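Local coordinates for periplasmic binding protein (Agrobacterium tumefaciens str. B6, PDB 5L9G) that binds the opine mannopine and, as the periplasmic binding protein of an ABC transporter, probably delivers it to the membrane permease for uptake, at residues F143-W156 with L214-W226. Sequence-based numbering, arbitrary orientation.
Sequences FFDVKKFPGKRALW and LIKDGEVDMIITW. With MO0 (mannopine), chain C.
M222 threads its bendable chain between the F143 ring and the guanidinium of R153. Its SD lies over one face of the ring, 4.0 Å from the centroid, a Met-aromatic contact, while I224 CG1 makes a CH-pi contact over the opposite face. With CG beside both the backbone N and carbonyl carbon (chi1 59°), M222 also lays SD over a face of the guanidinium, 3.5 Å from R153 NE. The buried R153 suits this place because its N-H groups satisfy three backbone carbonyls in the guanidinium plane: NE and NH1 converge on F143 O of the helix, NH1 and NH2 on F149 O in the loop, and NH2 reaches G151 O, fixing the group's rotation. On the sheet face away from R153 and M222, the small A154 lets V220 and I223 come close. Strands 153-156 and 222-226 run parallel, joined by M222 N to K152 O, a weak bond from A154 N to M222 O, and I224 N to A154 O; K152 O also accepts from D221 N. At the solvent end packing is looser: K152 leads outward past E219, yet K152 N donates to D221 OD2 (2.8 Å, 166°), and D221 OD1 bonds T131. At the other end the strands diverge, and the contact passes to large indoles: the edge of W226 meets the face of W156, CZ2 to CZ2 3.4 Å, planes at 79°. Both belong to the mannopine pocket, and W205 stacks on W156. Strand 153-156 lies between strands 201-205 and 222-226, the latter pairing antiparallel with 115-128; helix 162-169 packs against L155, W156 and I224.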
loop_
_atom_site.group_PDB
_atom_site.type_symbol
_atom_site.label_atom_id
_atom_site.label_comp_id
_atom_site.label_asym_id
_atom_site.label_seq_id
_atom_site.Cartn_x
_atom_site.Cartn_y
_atom_site.Cartn_z
ATOM N N PHE A 143 -4.672 19.686 -1.216
ATOM C CA PHE A 143 -5.531 18.742 -0.498
ATOM C C PHE A 143 -5.892 19.306 0.889
ATOM O O PHE A 143 -7.041 19.193 1.320
ATOM C CB PHE A 143 -4.818 17.396 -0.340
ATOM C CG PHE A 143 -5.729 16.301 0.164
ATOM C CD1 PHE A 143 -5.885 16.072 1.533
ATOM C CD2 PHE A 143 -6.438 15.504 -0.727
ATOM C CE1 PHE A 143 -6.741 15.063 2.000
ATOM C CE2 PHE A 143 -7.274 14.479 -0.261
ATOM C CZ PHE A 143 -7.444 14.288 1.094
ATOM N N PHE A 144 -4.918 19.933 1.569
ATOM C CA PHE A 144 -5.125 20.441 2.932
ATOM C C PHE A 144 -5.721 21.844 2.950
ATOM O O PHE A 144 -6.021 22.366 4.025
ATOM C CB PHE A 144 -3.792 20.378 3.723
ATOM C CG PHE A 144 -3.436 19.002 4.252
ATOM C CD1 PHE A 144 -3.086 17.967 3.379
ATOM C CD2 PHE A 144 -3.389 18.759 5.620
ATOM C CE1 PHE A 144 -2.744 16.698 3.866
ATOM C CE2 PHE A 144 -3.023 17.500 6.107
ATOM C CZ PHE A 144 -2.724 16.469 5.229
ATOM N N ASP A 145 -5.910 22.444 1.770
ATOM C CA ASP A 145 -6.414 23.821 1.655
ATOM C C ASP A 145 -7.938 23.842 1.550
ATOM O O ASP A 145 -8.490 23.855 0.445
ATOM C CB ASP A 145 -5.748 24.551 0.483
ATOM C CG ASP A 145 -5.945 26.064 0.510
ATOM O OD1 ASP A 145 -6.906 26.532 1.175
ATOM O OD2 ASP A 145 -5.165 26.775 -0.162
ATOM N N VAL A 146 -8.606 23.906 2.709
ATOM C CA VAL A 146 -10.074 23.878 2.819
ATOM C C VAL A 146 -10.703 25.196 2.330
ATOM O O VAL A 146 -11.860 25.203 1.900
ATOM C CB VAL A 146 -10.528 23.456 4.242
ATOM C CG1 VAL A 146 -12.052 23.389 4.358
ATOM C CG2 VAL A 146 -9.924 22.101 4.616
ATOM N N LYS A 147 -9.930 26.292 2.345
ATOM C CA LYS A 147 -10.408 27.570 1.834
ATOM C C LYS A 147 -10.439 27.561 0.304
ATOM O O LYS A 147 -11.470 27.894 -0.276
ATOM C CB LYS A 147 -9.576 28.755 2.379
ATOM C CG LYS A 147 -9.879 29.192 3.844
ATOM C CD LYS A 147 -11.328 29.653 4.125
ATOM C CE LYS A 147 -11.431 31.119 4.476
ATOM N NZ LYS A 147 -12.836 31.516 4.734
ATOM N N LYS A 148 -9.335 27.152 -0.355
ATOM C CA LYS A 148 -9.267 27.112 -1.815
ATOM C C LYS A 148 -10.103 25.956 -2.392
ATOM O O LYS A 148 -10.758 26.128 -3.434
ATOM C CB LYS A 148 -7.813 27.086 -2.315
ATOM C CG LYS A 148 -7.673 27.231 -3.831
ATOM C CD LYS A 148 -6.259 27.590 -4.258
ATOM C CE LYS A 148 -5.933 27.135 -5.666
ATOM N NZ LYS A 148 -6.789 27.783 -6.695
ATOM N N PHE A 149 -10.111 24.792 -1.691
ATOM C CA PHE A 149 -10.872 23.631 -2.116
ATOM C C PHE A 149 -11.817 23.156 -1.009
ATOM O O PHE A 149 -11.518 22.164 -0.342
ATOM C CB PHE A 149 -9.940 22.495 -2.579
ATOM C CG PHE A 149 -9.037 22.876 -3.727
ATOM C CD1 PHE A 149 -9.469 22.750 -5.040
ATOM C CD2 PHE A 149 -7.748 23.344 -3.492
ATOM C CE1 PHE A 149 -8.630 23.097 -6.106
ATOM C CE2 PHE A 149 -6.913 23.703 -4.554
ATOM C CZ PHE A 149 -7.362 23.586 -5.855
ATOM N N PRO A 150 -12.972 23.835 -0.794
ATOM C CA PRO A 150 -13.911 23.359 0.239
ATOM C C PRO A 150 -14.453 21.993 -0.137
ATOM O O PRO A 150 -14.653 21.725 -1.317
ATOM C CB PRO A 150 -15.038 24.406 0.218
ATOM C CG PRO A 150 -14.495 25.579 -0.529
ATOM C CD PRO A 150 -13.500 25.026 -1.499
ATOM N N GLY A 151 -14.675 21.153 0.855
ATOM C CA GLY A 151 -15.226 19.833 0.598
ATOM C C GLY A 151 -14.820 18.747 1.565
ATOM O O GLY A 151 -13.970 18.938 2.441
ATOM N N LYS A 152 -15.472 17.605 1.411
ATOM C CA LYS A 152 -15.289 16.421 2.234
ATOM C C LYS A 152 -14.036 15.666 1.816
ATOM O O LYS A 152 -13.915 15.250 0.666
ATOM C CB LYS A 152 -16.517 15.503 2.132
ATOM C CG LYS A 152 -17.816 16.102 2.661
ATOM C CD LYS A 152 -18.970 15.126 2.401
ATOM C CE LYS A 152 -20.331 15.754 2.599
ATOM N NZ LYS A 152 -20.647 15.986 4.034
ATOM N N ARG A 153 -13.104 15.495 2.766
ATOM C CA ARG A 153 -11.871 14.728 2.596
ATOM C C ARG A 153 -12.022 13.313 3.170
ATOM O O ARG A 153 -12.748 13.113 4.142
ATOM C CB ARG A 153 -10.725 15.407 3.365
ATOM C CG ARG A 153 -9.978 16.496 2.557
ATOM C CD ARG A 153 -10.506 17.869 2.808
ATOM N NE ARG A 153 -9.695 18.882 2.126
ATOM C CZ ARG A 153 -10.212 19.936 1.507
ATOM N NH1 ARG A 153 -9.421 20.789 0.871
ATOM N NH2 ARG A 153 -11.528 20.131 1.493
ATOM N N ALA A 154 -11.291 12.342 2.593
ATOM C CA ALA A 154 -11.212 11.005 3.154
ATOM C C ALA A 154 -9.749 10.598 3.214
ATOM O O ALA A 154 -9.000 10.794 2.254
ATOM C CB ALA A 154 -12.019 10.013 2.348
ATOM N N LEU A 155 -9.326 10.087 4.373
ATOM C CA LEU A 155 -7.948 9.662 4.599
ATOM C C LEU A 155 -8.002 8.266 5.192
ATOM O O LEU A 155 -9.042 7.857 5.695
ATOM C CB LEU A 155 -7.241 10.594 5.604
ATOM C CG LEU A 155 -6.693 11.934 5.102
ATOM C CD1 LEU A 155 -7.796 12.896 4.841
ATOM C CD2 LEU A 155 -5.795 12.584 6.188
ATOM N N TRP A 156 -6.885 7.536 5.129
ATOM C CA TRP A 156 -6.790 6.176 5.657
ATOM C C TRP A 156 -6.876 6.202 7.194
ATOM O O TRP A 156 -6.478 7.190 7.822
ATOM C CB TRP A 156 -5.430 5.586 5.246
ATOM C CG TRP A 156 -5.293 4.087 5.379
ATOM C CD1 TRP A 156 -6.298 3.161 5.496
ATOM C CD2 TRP A 156 -4.067 3.351 5.359
ATOM N NE1 TRP A 156 -5.765 1.893 5.578
ATOM C CE2 TRP A 156 -4.398 1.979 5.462
ATOM C CE3 TRP A 156 -2.713 3.716 5.234
ATOM C CZ2 TRP A 156 -3.423 0.973 5.462
ATOM C CZ3 TRP A 156 -1.745 2.722 5.235
ATOM C CH2 TRP A 156 -2.100 1.368 5.376
ATOM N N LEU A 214 -16.496 4.643 -1.962
ATOM C CA LEU A 214 -16.699 6.079 -1.666
ATOM C C LEU A 214 -16.567 6.893 -2.967
ATOM O O LEU A 214 -17.376 7.776 -3.218
ATOM C CB LEU A 214 -15.640 6.576 -0.682
ATOM C CG LEU A 214 -15.821 6.101 0.765
ATOM C CD1 LEU A 214 -14.561 6.468 1.578
ATOM C CD2 LEU A 214 -17.076 6.722 1.410
ATOM N N ILE A 215 -15.575 6.541 -3.793
ATOM C CA ILE A 215 -15.280 7.179 -5.085
ATOM C C ILE A 215 -16.425 6.913 -6.081
ATOM O O ILE A 215 -16.983 7.845 -6.651
ATOM C CB ILE A 215 -13.892 6.709 -5.622
ATOM C CG1 ILE A 215 -12.765 7.216 -4.691
ATOM C CG2 ILE A 215 -13.681 7.199 -7.079
ATOM C CD1 ILE A 215 -11.385 6.612 -4.933
ATOM N N LYS A 216 -16.816 5.646 -6.228
ATOM C CA LYS A 216 -17.921 5.285 -7.128
ATOM C C LYS A 216 -19.230 5.987 -6.750
ATOM O O LYS A 216 -19.951 6.440 -7.628
ATOM C CB LYS A 216 -18.114 3.766 -7.151
ATOM C CG LYS A 216 -17.016 3.008 -7.919
ATOM C CD LYS A 216 -17.257 1.497 -7.874
ATOM C CE LYS A 216 -16.807 0.875 -6.571
ATOM N NZ LYS A 216 -16.576 -0.592 -6.690
ATOM N N ASP A 217 -19.524 6.135 -5.441
ATOM C CA ASP A 217 -20.770 6.773 -5.004
ATOM C C ASP A 217 -20.672 8.311 -4.952
ATOM O O ASP A 217 -21.677 8.967 -4.677
ATOM C CB ASP A 217 -21.166 6.240 -3.613
ATOM C CG ASP A 217 -21.617 4.796 -3.624
ATOM O OD1 ASP A 217 -22.348 4.405 -4.564
ATOM O OD2 ASP A 217 -21.306 4.084 -2.665
ATOM N N GLY A 218 -19.477 8.849 -5.193
ATOM C CA GLY A 218 -19.217 10.286 -5.092
ATOM C C GLY A 218 -19.484 10.811 -3.688
ATOM O O GLY A 218 -19.933 11.953 -3.527
ATOM N N GLU A 219 -19.256 9.972 -2.661
ATOM C CA GLU A 219 -19.532 10.293 -1.255
ATOM C C GLU A 219 -18.500 11.212 -0.616
ATOM O O GLU A 219 -18.742 11.744 0.472
ATOM C CB GLU A 219 -19.723 9.012 -0.424
ATOM C CG GLU A 219 -21.130 8.457 -0.526
ATOM C CD GLU A 219 -21.433 7.183 0.248
ATOM O OE1 GLU A 219 -20.714 6.880 1.232
ATOM O OE2 GLU A 219 -22.398 6.483 -0.138
ATOM N N VAL A 220 -17.350 11.384 -1.277
ATOM C CA VAL A 220 -16.266 12.269 -0.843
ATOM C C VAL A 220 -15.949 13.237 -1.968
ATOM O O VAL A 220 -16.250 12.930 -3.131
ATOM C CB VAL A 220 -14.995 11.491 -0.367
ATOM C CG1 VAL A 220 -15.319 10.596 0.824
ATOM C CG2 VAL A 220 -14.355 10.696 -1.508
ATOM N N ASP A 221 -15.283 14.362 -1.647
ATOM C CA ASP A 221 -14.875 15.327 -2.674
ATOM C C ASP A 221 -13.442 15.098 -3.098
ATOM O O ASP A 221 -13.058 15.372 -4.228
ATOM C CB ASP A 221 -15.137 16.765 -2.212
ATOM C CG ASP A 221 -16.620 17.012 -2.006
ATOM O OD1 ASP A 221 -17.417 16.644 -2.901
ATOM O OD2 ASP A 221 -16.989 17.493 -0.930
ATOM N N MET A 222 -12.631 14.600 -2.171
ATOM C CA MET A 222 -11.230 14.278 -2.459
ATOM C C MET A 222 -10.796 13.219 -1.470
ATOM O O MET A 222 -11.377 13.116 -0.389
ATOM C CB MET A 222 -10.315 15.512 -2.430
ATOM C CG MET A 222 -10.332 16.242 -1.085
ATOM S SD MET A 222 -9.225 17.674 -1.152
ATOM C CE MET A 222 -10.267 18.916 -1.995
ATOM N N ILE A 223 -9.786 12.425 -1.846
ATOM C CA ILE A 223 -9.356 11.283 -1.026
ATOM C C ILE A 223 -7.901 10.984 -1.298
ATOM O O ILE A 223 -7.436 11.117 -2.436
ATOM C CB ILE A 223 -10.265 10.025 -1.335
ATOM C CG1 ILE A 223 -9.888 8.778 -0.513
ATOM C CG2 ILE A 223 -10.300 9.663 -2.859
ATOM C CD1 ILE A 223 -10.926 7.637 -0.625
ATOM N N ILE A 224 -7.190 10.569 -0.251
ATOM C CA ILE A 224 -5.852 10.026 -0.411
ATOM C C ILE A 224 -6.027 8.519 -0.265
ATOM O O ILE A 224 -6.410 8.030 0.808
ATOM C CB ILE A 224 -4.791 10.572 0.571
ATOM C CG1 ILE A 224 -4.632 12.105 0.434
ATOM C CG2 ILE A 224 -3.446 9.846 0.301
ATOM C CD1 ILE A 224 -3.920 12.770 1.628
ATOM N N THR A 225 -5.776 7.788 -1.352
ATOM C CA THR A 225 -5.866 6.318 -1.324
ATOM C C THR A 225 -4.923 5.733 -2.404
ATOM O O THR A 225 -4.147 6.459 -3.033
ATOM C CB THR A 225 -7.349 5.814 -1.372
ATOM O OG1 THR A 225 -7.403 4.406 -1.082
ATOM C CG2 THR A 225 -8.033 6.109 -2.717
ATOM N N TRP A 226 -5.000 4.422 -2.590
ATOM C CA TRP A 226 -4.111 3.672 -3.471
ATOM C C TRP A 226 -4.562 3.731 -4.934
ATOM O O TRP A 226 -5.747 3.594 -5.229
ATOM C CB TRP A 226 -3.944 2.243 -2.907
ATOM C CG TRP A 226 -3.512 2.293 -1.452
ATOM C CD1 TRP A 226 -2.440 2.975 -0.946
ATOM C CD2 TRP A 226 -4.101 1.588 -0.348
ATOM N NE1 TRP A 226 -2.347 2.775 0.419
ATOM C CE2 TRP A 226 -3.333 1.896 0.807
ATOM C CE3 TRP A 226 -5.213 0.731 -0.213
ATOM C CZ2 TRP A 226 -3.660 1.413 2.075
ATOM C CZ3 TRP A 226 -5.479 0.170 1.033
ATOM C CH2 TRP A 226 -4.715 0.515 2.163
HETATM O OAB MO0 C . 0.890 -4.242 6.001
HETATM C CAF MO0 C . -0.482 -4.419 6.224
HETATM C CAG MO0 C . -1.351 -3.539 5.343
HETATM O OAC MO0 C . -1.561 -2.315 5.958
HETATM C CAH MO0 C . -0.887 -3.433 3.911
HETATM O OAM MO0 C . -0.746 -4.675 3.328
HETATM C CAI MO0 C . -1.714 -2.506 3.020
HETATM O OAD MO0 C . -3.030 -2.959 2.910
HETATM C CAJ MO0 C . -1.065 -2.267 1.687
HETATM O OAE MO0 C . 0.200 -1.704 1.885
HETATM C CAK MO0 C . -1.904 -1.435 0.706
HETATM N N MO0 C . -1.974 -2.141 -0.580
HETATM C CA MO0 C . -2.563 -1.312 -1.660
HETATM C C MO0 C . -3.990 -1.732 -1.916
HETATM O O MO0 C . -4.532 -2.560 -1.154
HETATM C CB MO0 C . -1.754 -1.333 -2.935
HETATM C CG MO0 C . -1.937 -2.610 -3.727
HETATM C CD MO0 C . -0.825 -2.880 -4.678
HETATM O OE1 MO0 C . -1.028 -2.561 -6.028
HETATM N NE2 MO0 C . 0.262 -3.382 -4.345
HETATM O OXT MO0 C . -4.676 -1.211 -2.852
#